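Local coordinates for protein carbohydrate kinase (PDB 2NWH) that probably phosphorylates a sugar or related small substrate at the expense of ATP, as pfkB-family kinases of the ribokinase clan do, at residues A127-E130 with A131-S135; E267-T270 with I271-L275; P170-A173 with V174-K177. All blocks are in the same frame, centred on the assembly; numbering follows the deposited sequence.

Contact 1. Residues A127-E130 with A131-S135; sequences AVRE and AIIAS
With chi1 at 173°, Val128 turns CG1 to the side opposite its own amide nitrogen, while Ile132, with chi1 at -66°, reaches back one helical turn through CG1 and CD1. The two side chains cross at a slant, and Val128 CG1 lies 4.1 Å from Ile132 CD1. On its way there, CG1 of Ile132 passes 3.4 Å from Val128 O, so the isoleucine rests partly on the backbone of the preceding turn. Two branched apolar residues four apart, both buried, thus meet on the face of the helix turned to the protein interior.

Beneath the side chains runs ordinary alpha-helical bonding: Ile132 N donates to Val128 O at 3.0 Å with an N-H...O angle of 163°, Ala131 N to Ala127 O at 3.1 Å, Ile133 N to Arg129 O at 2.9 Å, and Ala134 N to Glu130 O at 3.0 Å. The chain leaves the helix at Ser135, whose N reaches Ile132 O at 3.0 Å, a shorter-range bond than those before it. Glu130 is exposed, which suits its carboxylate, and Ile133 and Ala134 are exposed too.

The buried face of helix 126-134 lies against the large sheet: Val128 touches Leu9 and Ile132 touches Leu7 of strand 5-9, while the small Ala131 fits against Leu7 and against Arg57 and Ile59 of strand 55-63. Ile132 also meets Leu152 and Ile155 of helix 146-158.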
ATOM      1  N   ALA A 127     -15.781 -18.726  -0.050  1.00 19.62           N
ATOM      2  CA  ALA A 127     -14.766 -18.530  -1.085  1.00 19.82           C
ATOM      3  C   ALA A 127     -13.620 -17.629  -0.610  1.00 20.25           C
ATOM      4  O   ALA A 127     -12.451 -17.872  -0.959  1.00 21.84           O
ATOM      5  CB  ALA A 127     -15.420 -17.975  -2.400  1.00 20.22           C
ATOM      6  N   VAL A 128     -13.933 -16.615   0.207  1.00 19.89           N
ATOM      7  CA  VAL A 128     -12.904 -15.690   0.721  1.00 19.31           C
ATOM      8  C   VAL A 128     -12.106 -16.431   1.818  1.00 19.96           C
ATOM      9  O   VAL A 128     -10.882 -16.350   1.857  1.00 18.16           O
ATOM     10  CB  VAL A 128     -13.511 -14.393   1.303  1.00 20.26           C
ATOM     11  CG1 VAL A 128     -12.397 -13.508   2.003  1.00 20.35           C
ATOM     12  CG2 VAL A 128     -14.309 -13.582   0.213  1.00 20.51           C
ATOM     13  N   ARG A 129     -12.801 -17.165   2.692  1.00 18.36           N
ATOM     14  CA  ARG A 129     -12.090 -17.928   3.738  0.60 19.10           C
ATOM     15  C   ARG A 129     -11.110 -18.928   3.144  1.00 18.10           C
ATOM     16  O   ARG A 129     -10.020 -19.074   3.643  1.00 19.19           O
ATOM     17  CB  ARG A 129     -13.034 -18.648   4.696  0.60 19.28           C
ATOM     18  CG  ARG A 129     -12.313 -18.985   6.012  0.60 20.07           C
ATOM     19  CD  ARG A 129     -13.238 -19.595   7.010  0.60 23.31           C
ATOM     20  NE  ARG A 129     -12.543 -19.678   8.279  0.60 23.41           N
ATOM     21  CZ  ARG A 129     -12.818 -18.900   9.313  0.60 25.51           C
ATOM     22  NH1 ARG A 129     -12.147 -19.050  10.456  0.60 25.69           N
ATOM     23  NH2 ARG A 129     -13.791 -18.007   9.216  0.60 24.98           N
ATOM     24  N   GLU A 130     -11.493 -19.592   2.065  1.00 18.57           N
ATOM     25  CA  GLU A 130     -10.618 -20.528   1.382  1.00 19.07           C
ATOM     26  C   GLU A 130      -9.411 -19.801   0.721  1.00 19.49           C
ATOM     27  O   GLU A 130      -8.299 -20.317   0.708  1.00 19.23           O
ATOM     28  CB  GLU A 130     -11.416 -21.283   0.325  1.00 20.17           C
ATOM     29  CG  GLU A 130     -12.443 -22.222   0.982  1.00 21.66           C
ATOM     30  CD  GLU A 130     -13.303 -22.959  -0.016  1.00 28.48           C
ATOM     31  OE1 GLU A 130     -13.019 -22.953  -1.226  1.00 30.52           O
ATOM     32  OE2 GLU A 130     -14.273 -23.572   0.441  1.00 33.03           O
ATOM     33  N   ALA A 131      -9.643 -18.625   0.166  1.00 16.45           N
ATOM     34  CA  ALA A 131      -8.506 -17.826  -0.339  1.00 15.88           C
ATOM     35  C   ALA A 131      -7.513 -17.568   0.782  1.00 15.94           C
ATOM     36  O   ALA A 131      -6.252 -17.707   0.599  1.00 15.90           O
ATOM     37  CB  ALA A 131      -9.005 -16.473  -0.964  1.00 16.69           C
ATOM     38  N   ILE A 132      -8.053 -17.193   1.941  1.00 17.09           N
ATOM     39  CA  ILE A 132      -7.227 -16.940   3.140  1.00 18.01           C
ATOM     40  C   ILE A 132      -6.423 -18.197   3.545  1.00 19.04           C
ATOM     41  O   ILE A 132      -5.201 -18.129   3.769  1.00 17.95           O
ATOM     42  CB  ILE A 132      -8.078 -16.343   4.311  1.00 18.54           C
ATOM     43  CG1 ILE A 132      -8.577 -14.931   3.899  1.00 18.61           C
ATOM     44  CG2 ILE A 132      -7.266 -16.307   5.631  1.00 17.91           C
ATOM     45  CD1 ILE A 132      -9.543 -14.270   4.836  1.00 16.25           C
ATOM     46  N   ILE A 133      -7.092 -19.351   3.557  1.00 18.49           N
ATOM     47  CA  ILE A 133      -6.452 -20.585   4.007  1.00 19.68           C
ATOM     48  C   ILE A 133      -5.355 -21.021   3.018  1.00 19.30           C
ATOM     49  O   ILE A 133      -4.349 -21.669   3.403  1.00 19.14           O
ATOM     50  CB  ILE A 133      -7.516 -21.709   4.204  1.00 19.43           C
ATOM     51  CG1 ILE A 133      -8.375 -21.405   5.445  1.00 19.55           C
ATOM     52  CG2 ILE A 133      -6.829 -23.093   4.312  1.00 20.56           C
ATOM     53  CD1 ILE A 133      -9.659 -22.311   5.558  1.00 19.17           C
ATOM     54  N   ALA A 134      -5.547 -20.671   1.747  1.00 18.91           N
ATOM     55  CA  ALA A 134      -4.567 -20.983   0.702  1.00 18.93           C
ATOM     56  C   ALA A 134      -3.339 -20.061   0.761  1.00 20.37           C
ATOM     57  O   ALA A 134      -2.308 -20.340   0.107  1.00 21.00           O
ATOM     58  CB  ALA A 134      -5.204 -20.881  -0.663  1.00 18.79           C
ATOM     59  N   SER A 135      -3.432 -18.968   1.516  1.00 18.99           N
ATOM     60  CA  SER A 135      -2.343 -17.976   1.554  0.60 19.10           C
ATOM     61  C   SER A 135      -1.411 -18.203   2.749  1.00 19.12           C
ATOM     62  O   SER A 135      -1.736 -18.973   3.668  1.00 18.60           O
ATOM     63  CB  SER A 135      -2.924 -16.561   1.633  0.60 18.32           C
ATOM     64  OG  SER A 135      -3.136 -16.221   2.993  0.60 18.97           O
TER

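Contact 2. Residues E267-T270 with I271-L275; sequences EGKT and IREAL
A capping box formed by Thr270 and Glu273 starts helix 271-286. Thr270 is the N-cap: chi1 of 61° places OG1 between its backbone N and carbonyl carbon, facing the first turn, where it accepts a long but nearly straight bond from Glu273 N (3.3 Å, 167°). In return, Glu273 extends its chain back so that OE1 takes Thr270 N at 2.8 Å on the anti lone pair. The carboxylate probably also gains from the partial positive charge at the helix start. The first full helical bond follows, with Ala274 N 2.7 Å from Thr270 O.

A water 2.7 Å from Thr270 OG1 accepts from Arg272 NH2 at 3.3 Å, linking the cap to the guanidinium group. Lys269 crosses Glu273 at about a right angle, its CB 3.3 Å from Glu273 OE1, but its ammonium group turns back to form a salt bridge with Glu267, NZ to OE1 3.1 Å. Gly268, at a phi that favours glycine, makes the Schellman motif closing the preceding helix.

This is a tight helix-to-helix turn: Ile271 and Ala274 pack on Tyr261 of helix 255-266, the small Ala274 also meeting Ala264 and Ile265, while Leu275 touches strand 236-239 and Arg272 lies on strand 311-313.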
ATOM      1  N   GLU A 267      10.317 -13.121   4.401  1.00 35.60           N
ATOM      2  CA  GLU A 267      11.532 -13.922   4.223  1.00 37.08           C
ATOM      3  C   GLU A 267      12.243 -14.171   5.557  1.00 36.72           C
ATOM      4  O   GLU A 267      13.279 -14.834   5.607  1.00 37.02           O
ATOM      5  CB  GLU A 267      12.465 -13.242   3.209  1.00 37.40           C
ATOM      6  CG  GLU A 267      11.783 -13.088   1.858  1.00 41.38           C
ATOM      7  CD  GLU A 267      12.652 -12.481   0.784  1.00 47.68           C
ATOM      8  OE1 GLU A 267      13.657 -11.793   1.121  1.00 50.09           O
ATOM      9  OE2 GLU A 267      12.305 -12.698  -0.408  1.00 49.42           O
ATOM     10  N   GLY A 268      11.688 -13.629   6.634  1.00 36.70           N
ATOM     11  CA  GLY A 268      12.225 -13.854   7.971  1.00 36.91           C
ATOM     12  C   GLY A 268      13.501 -13.108   8.310  1.00 36.69           C
ATOM     13  O   GLY A 268      14.395 -13.664   8.943  1.00 37.23           O
ATOM     14  N   LYS A 269      13.595 -11.846   7.899  1.00 36.39           N
ATOM     15  CA  LYS A 269      14.739 -11.000   8.258  1.00 35.22           C
ATOM     16  C   LYS A 269      14.382 -10.164   9.487  1.00 34.11           C
ATOM     17  O   LYS A 269      13.193 -10.050   9.832  1.00 34.06           O
ATOM     18  CB  LYS A 269      15.097 -10.104   7.082  1.00 35.77           C
ATOM     19  CG  LYS A 269      15.551 -10.876   5.872  1.00 37.49           C
ATOM     20  CD  LYS A 269      15.576 -10.000   4.629  1.00 41.98           C
ATOM     21  CE  LYS A 269      16.419 -10.660   3.517  1.00 44.45           C
ATOM     22  NZ  LYS A 269      15.918 -12.053   3.182  1.00 45.75           N
ATOM     23  N   THR A 270      15.392  -9.593  10.147  1.00 33.07           N
ATOM     24  CA  THR A 270      15.176  -8.731  11.327  1.00 32.17           C
ATOM     25  C   THR A 270      14.491  -7.417  10.944  1.00 31.86           C
ATOM     26  O   THR A 270      14.555  -7.000   9.781  1.00 30.70           O
ATOM     27  CB  THR A 270      16.492  -8.415  12.064  1.00 32.37           C
ATOM     28  OG1 THR A 270      17.376  -7.713  11.189  1.00 31.32           O
ATOM     29  CG2 THR A 270      17.194  -9.695  12.528  1.00 32.14           C
ATOM     30  N   ILE A 271      13.847  -6.758  11.906  1.00 30.79           N
ATOM     31  CA  ILE A 271      13.201  -5.479  11.602  1.00 30.63           C
ATOM     32  C   ILE A 271      14.235  -4.409  11.153  1.00 29.71           C
ATOM     33  O   ILE A 271      13.899  -3.489  10.392  1.00 28.47           O
ATOM     34  CB  ILE A 271      12.254  -4.983  12.735  1.00 30.53           C
ATOM     35  CG1 ILE A 271      13.035  -4.598  13.988  1.00 32.43           C
ATOM     36  CG2 ILE A 271      11.143  -6.044  13.040  1.00 30.81           C
ATOM     37  CD1 ILE A 271      12.231  -3.777  14.944  1.00 31.68           C
ATOM     38  N   ARG A 272      15.495  -4.560  11.572  1.00 28.55           N
ATOM     39  CA  ARG A 272      16.574  -3.648  11.139  1.00 28.73           C
ATOM     40  C   ARG A 272      16.838  -3.853   9.648  1.00 27.77           C
ATOM     41  O   ARG A 272      16.874  -2.886   8.879  1.00 27.37           O
ATOM     42  CB  ARG A 272      17.835  -3.919  11.964  1.00 29.52           C
ATOM     43  CG  ARG A 272      18.617  -2.697  12.435  1.00 33.21           C
ATOM     44  CD  ARG A 272      19.999  -3.078  13.036  1.00 37.19           C
ATOM     45  NE  ARG A 272      20.663  -4.132  12.249  1.00 42.87           N
ATOM     46  CZ  ARG A 272      21.249  -3.985  11.047  1.00 45.35           C
ATOM     47  NH1 ARG A 272      21.305  -2.803  10.415  1.00 44.32           N
ATOM     48  NH2 ARG A 272      21.776  -5.057  10.454  1.00 46.36           N
ATOM     49  N   GLU A 273      16.988  -5.118   9.246  1.00 27.51           N
ATOM     50  CA  GLU A 273      17.094  -5.533   7.841  1.00 28.09           C
ATOM     51  C   GLU A 273      15.845  -5.195   6.982  1.00 27.36           C
ATOM     52  O   GLU A 273      15.966  -4.743   5.835  1.00 27.22           O
ATOM     53  CB  GLU A 273      17.370  -7.032   7.771  1.00 29.12           C
ATOM     54  CG  GLU A 273      18.668  -7.478   8.427  1.00 33.78           C
ATOM     55  CD  GLU A 273      18.843  -9.007   8.464  1.00 37.71           C
ATOM     56  OE1 GLU A 273      17.875  -9.733   8.798  1.00 39.18           O
ATOM     57  OE2 GLU A 273      19.966  -9.484   8.166  1.00 41.45           O
ATOM     58  N   ALA A 274      14.660  -5.403   7.547  1.00 25.45           N
ATOM     59  CA  ALA A 274      13.387  -5.064   6.882  1.00 24.37           C
ATOM     60  C   ALA A 274      13.281  -3.558   6.672  1.00 23.28           C
ATOM     61  O   ALA A 274      12.849  -3.074   5.618  1.00 22.24           O
ATOM     62  CB  ALA A 274      12.238  -5.577   7.696  1.00 24.54           C
ATOM     63  N   LEU A 275      13.744  -2.806   7.652  1.00 22.72           N
ATOM     64  CA  LEU A 275      13.754  -1.360   7.554  1.00 23.38           C
ATOM     65  C   LEU A 275      14.586  -0.896   6.354  1.00 22.68           C
ATOM     66  O   LEU A 275      14.136  -0.059   5.551  1.00 22.16           O
ATOM     67  CB  LEU A 275      14.416  -0.788   8.804  1.00 24.48           C
ATOM     68  CG  LEU A 275      13.785   0.445   9.442  1.00 29.14           C
ATOM     69  CD1 LEU A 275      14.560   0.838  10.725  1.00 29.86           C
ATOM     70  CD2 LEU A 275      13.786   1.551   8.454  1.00 32.90           C
TER
HETATM   71  O   HOH W   1      19.963  -7.453  11.708  1.00 43.48           O

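Contact 3. Residues P170-A173 with V174-K177; sequences PAKA and VKLK
Lys175 winds its chain past the carbonyl of Lys172, where the short, weakly bonded helix 170-173 tightens into a 3-10 turn over 174-176. Its CB is 3.1 Å from Lys172 O, and CG follows at 3.3 Å. CD is still only 3.4 Å from the same oxygen and has CA of Lys172 as its next neighbour. There the chain bends, chi3 at 76°, and beyond CE the ammonium NZ bonds to Ala142 O and more weakly to Leu144 O. A lysine suits this place because its methylenes can hug the backbone and brush Leu149 of helix 146-158 while its charged tip meets main-chain oxygens. The ammonium group of Lys172 is nearby, NZ to NZ 5.5 Å.

The backbone bonds reach three residues, as a 3-10 turn requires: Lys175 N to Lys172 O and Leu176 N to Ala173 O, each 2.9 Å. In both, the donor stands above the carbonyl plane, by 41° for Leu176 N. Ala173, small and buried, fits against Leu196 of helix 190-197 and against Ala167, and Leu176 turns its buried side chain to Leu149 and Ile183, with its CB 3.3 Å from Ala173 O. In the partly exposed Val174, chi1 of -60° sets CG1 anti to the carbonyl carbon and leaves CG2 between the backbone N and the carbonyl carbon, 3.2 Å from Ala171 O.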
ATOM      1  N   PRO A 170      -4.959   9.720   6.519  1.00 35.30           N
ATOM      2  CA  PRO A 170      -5.319   9.929   7.930  1.00 35.96           C
ATOM      3  C   PRO A 170      -6.812   9.676   8.170  1.00 36.81           C
ATOM      4  O   PRO A 170      -7.185   9.073   9.184  1.00 37.13           O
ATOM      5  CB  PRO A 170      -4.959  11.392   8.203  1.00 36.54           C
ATOM      6  CG  PRO A 170      -4.498  11.978   6.923  1.00 36.11           C
ATOM      7  CD  PRO A 170      -4.414  10.933   5.879  1.00 35.47           C
ATOM      8  N   ALA A 171      -7.646  10.100   7.222  1.00 37.14           N
ATOM      9  CA  ALA A 171      -9.088   9.846   7.281  1.00 37.26           C
ATOM     10  C   ALA A 171      -9.423   8.353   7.361  1.00 37.15           C
ATOM     11  O   ALA A 171     -10.301   7.953   8.133  1.00 37.32           O
ATOM     12  CB  ALA A 171      -9.798  10.500   6.095  1.00 37.47           C
ATOM     13  N   LYS A 172      -8.726   7.534   6.574  1.00 37.19           N
ATOM     14  CA  LYS A 172      -9.051   6.117   6.461  1.00 36.52           C
ATOM     15  C   LYS A 172      -8.431   5.290   7.576  1.00 36.73           C
ATOM     16  O   LYS A 172      -9.043   4.327   8.033  1.00 36.78           O
ATOM     17  CB  LYS A 172      -8.653   5.577   5.085  1.00 37.20           C
ATOM     18  CG  LYS A 172      -9.584   6.050   3.956  1.00 37.11           C
ATOM     19  CD  LYS A 172      -9.332   5.293   2.660  1.00 41.51           C
ATOM     20  CE  LYS A 172      -9.440   6.192   1.425  1.00 44.42           C
ATOM     21  NZ  LYS A 172     -10.835   6.618   1.122  1.00 47.41           N
ATOM     22  N   ALA A 173      -7.232   5.678   8.025  1.00 35.84           N
ATOM     23  CA  ALA A 173      -6.500   4.960   9.077  1.00 36.23           C
ATOM     24  C   ALA A 173      -7.348   4.573  10.298  1.00 35.99           C
ATOM     25  O   ALA A 173      -7.224   3.454  10.810  1.00 35.16           O
ATOM     26  CB  ALA A 173      -5.276   5.770   9.523  1.00 35.77           C
ATOM     27  N   VAL A 174      -8.197   5.505  10.750  1.00 36.04           N
ATOM     28  CA  VAL A 174      -9.038   5.301  11.945  1.00 36.42           C
ATOM     29  C   VAL A 174      -9.907   4.026  11.851  1.00 35.99           C
ATOM     30  O   VAL A 174     -10.233   3.398  12.863  1.00 35.90           O
ATOM     31  CB  VAL A 174      -9.934   6.533  12.231  1.00 36.53           C
ATOM     32  CG1 VAL A 174      -9.092   7.773  12.473  1.00 37.16           C
ATOM     33  CG2 VAL A 174     -10.928   6.761  11.088  1.00 37.07           C
ATOM     34  N   LYS A 175     -10.237   3.635  10.623  1.00 36.13           N
ATOM     35  CA  LYS A 175     -11.028   2.431  10.331  1.00 34.90           C
ATOM     36  C   LYS A 175     -10.359   1.131  10.804  1.00 34.88           C
ATOM     37  O   LYS A 175     -11.019   0.060  10.857  1.00 34.13           O
ATOM     38  CB  LYS A 175     -11.300   2.351   8.831  1.00 34.98           C
ATOM     39  CG  LYS A 175     -12.184   3.493   8.305  1.00 35.87           C
ATOM     40  CD  LYS A 175     -12.090   3.696   6.787  1.00 37.02           C
ATOM     41  CE  LYS A 175     -12.841   2.646   6.025  1.00 34.49           C
ATOM     42  NZ  LYS A 175     -12.828   2.804   4.533  1.00 33.65           N
ATOM     43  N   LEU A 176      -9.061   1.231  11.131  1.00 33.50           N
ATOM     44  CA  LEU A 176      -8.247   0.076  11.544  1.00 33.49           C
ATOM     45  C   LEU A 176      -8.257  -0.145  13.061  1.00 33.08           C
ATOM     46  O   LEU A 176      -7.714  -1.133  13.554  1.00 33.30           O
ATOM     47  CB  LEU A 176      -6.786   0.195  11.029  1.00 32.90           C
ATOM     48  CG  LEU A 176      -6.597  -0.033   9.524  1.00 33.65           C
ATOM     49  CD1 LEU A 176      -5.299   0.571   9.058  1.00 33.17           C
ATOM     50  CD2 LEU A 176      -6.740  -1.518   9.113  1.00 33.41           C
ATOM     51  N   LYS A 177      -8.906   0.758  13.791  1.00 34.03           N
ATOM     52  CA  LYS A 177      -8.819   0.803  15.261  1.00 33.04           C
ATOM     53  C   LYS A 177      -9.210  -0.511  15.964  1.00 32.71           C
ATOM     54  O   LYS A 177      -8.427  -1.003  16.802  1.00 32.11           O
ATOM     55  CB  LYS A 177      -9.607   1.995  15.798  1.00 33.63           C
ATOM     56  CG  LYS A 177      -9.411   2.291  17.290  1.00 35.98           C
ATOM     57  CD  LYS A 177     -10.181   3.552  17.742  1.00 40.57           C
ATOM     58  CE  LYS A 177     -11.620   3.616  17.175  1.00 41.21           C
ATOM     59  NZ  LYS A 177     -12.502   2.477  17.585  1.00 43.67           N
TER

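How the contacts relate
The three contacts are separate local elements of one pfkB-type chain, following one another in the order contact 1, contact 3, contact 2, with centres 25 to 26 Å apart. None touches another; contacts 1 and 2 come nearest, with about 13 Å between their closest atoms, against about 14 Å for 1 and 3 and about 18 Å for 2 and 3. Helix 146-158 nevertheless bridges two of them, meeting Ile132 of contact 1 and Lys175 and Leu176 of contact 3. The side chain of Lys177 in contact 3 is about 8 Å from a bound calcium ion. Helix 255-266 begins a few residues after Thr251, a sodium ligand with Asp249; contact 2 follows its other end.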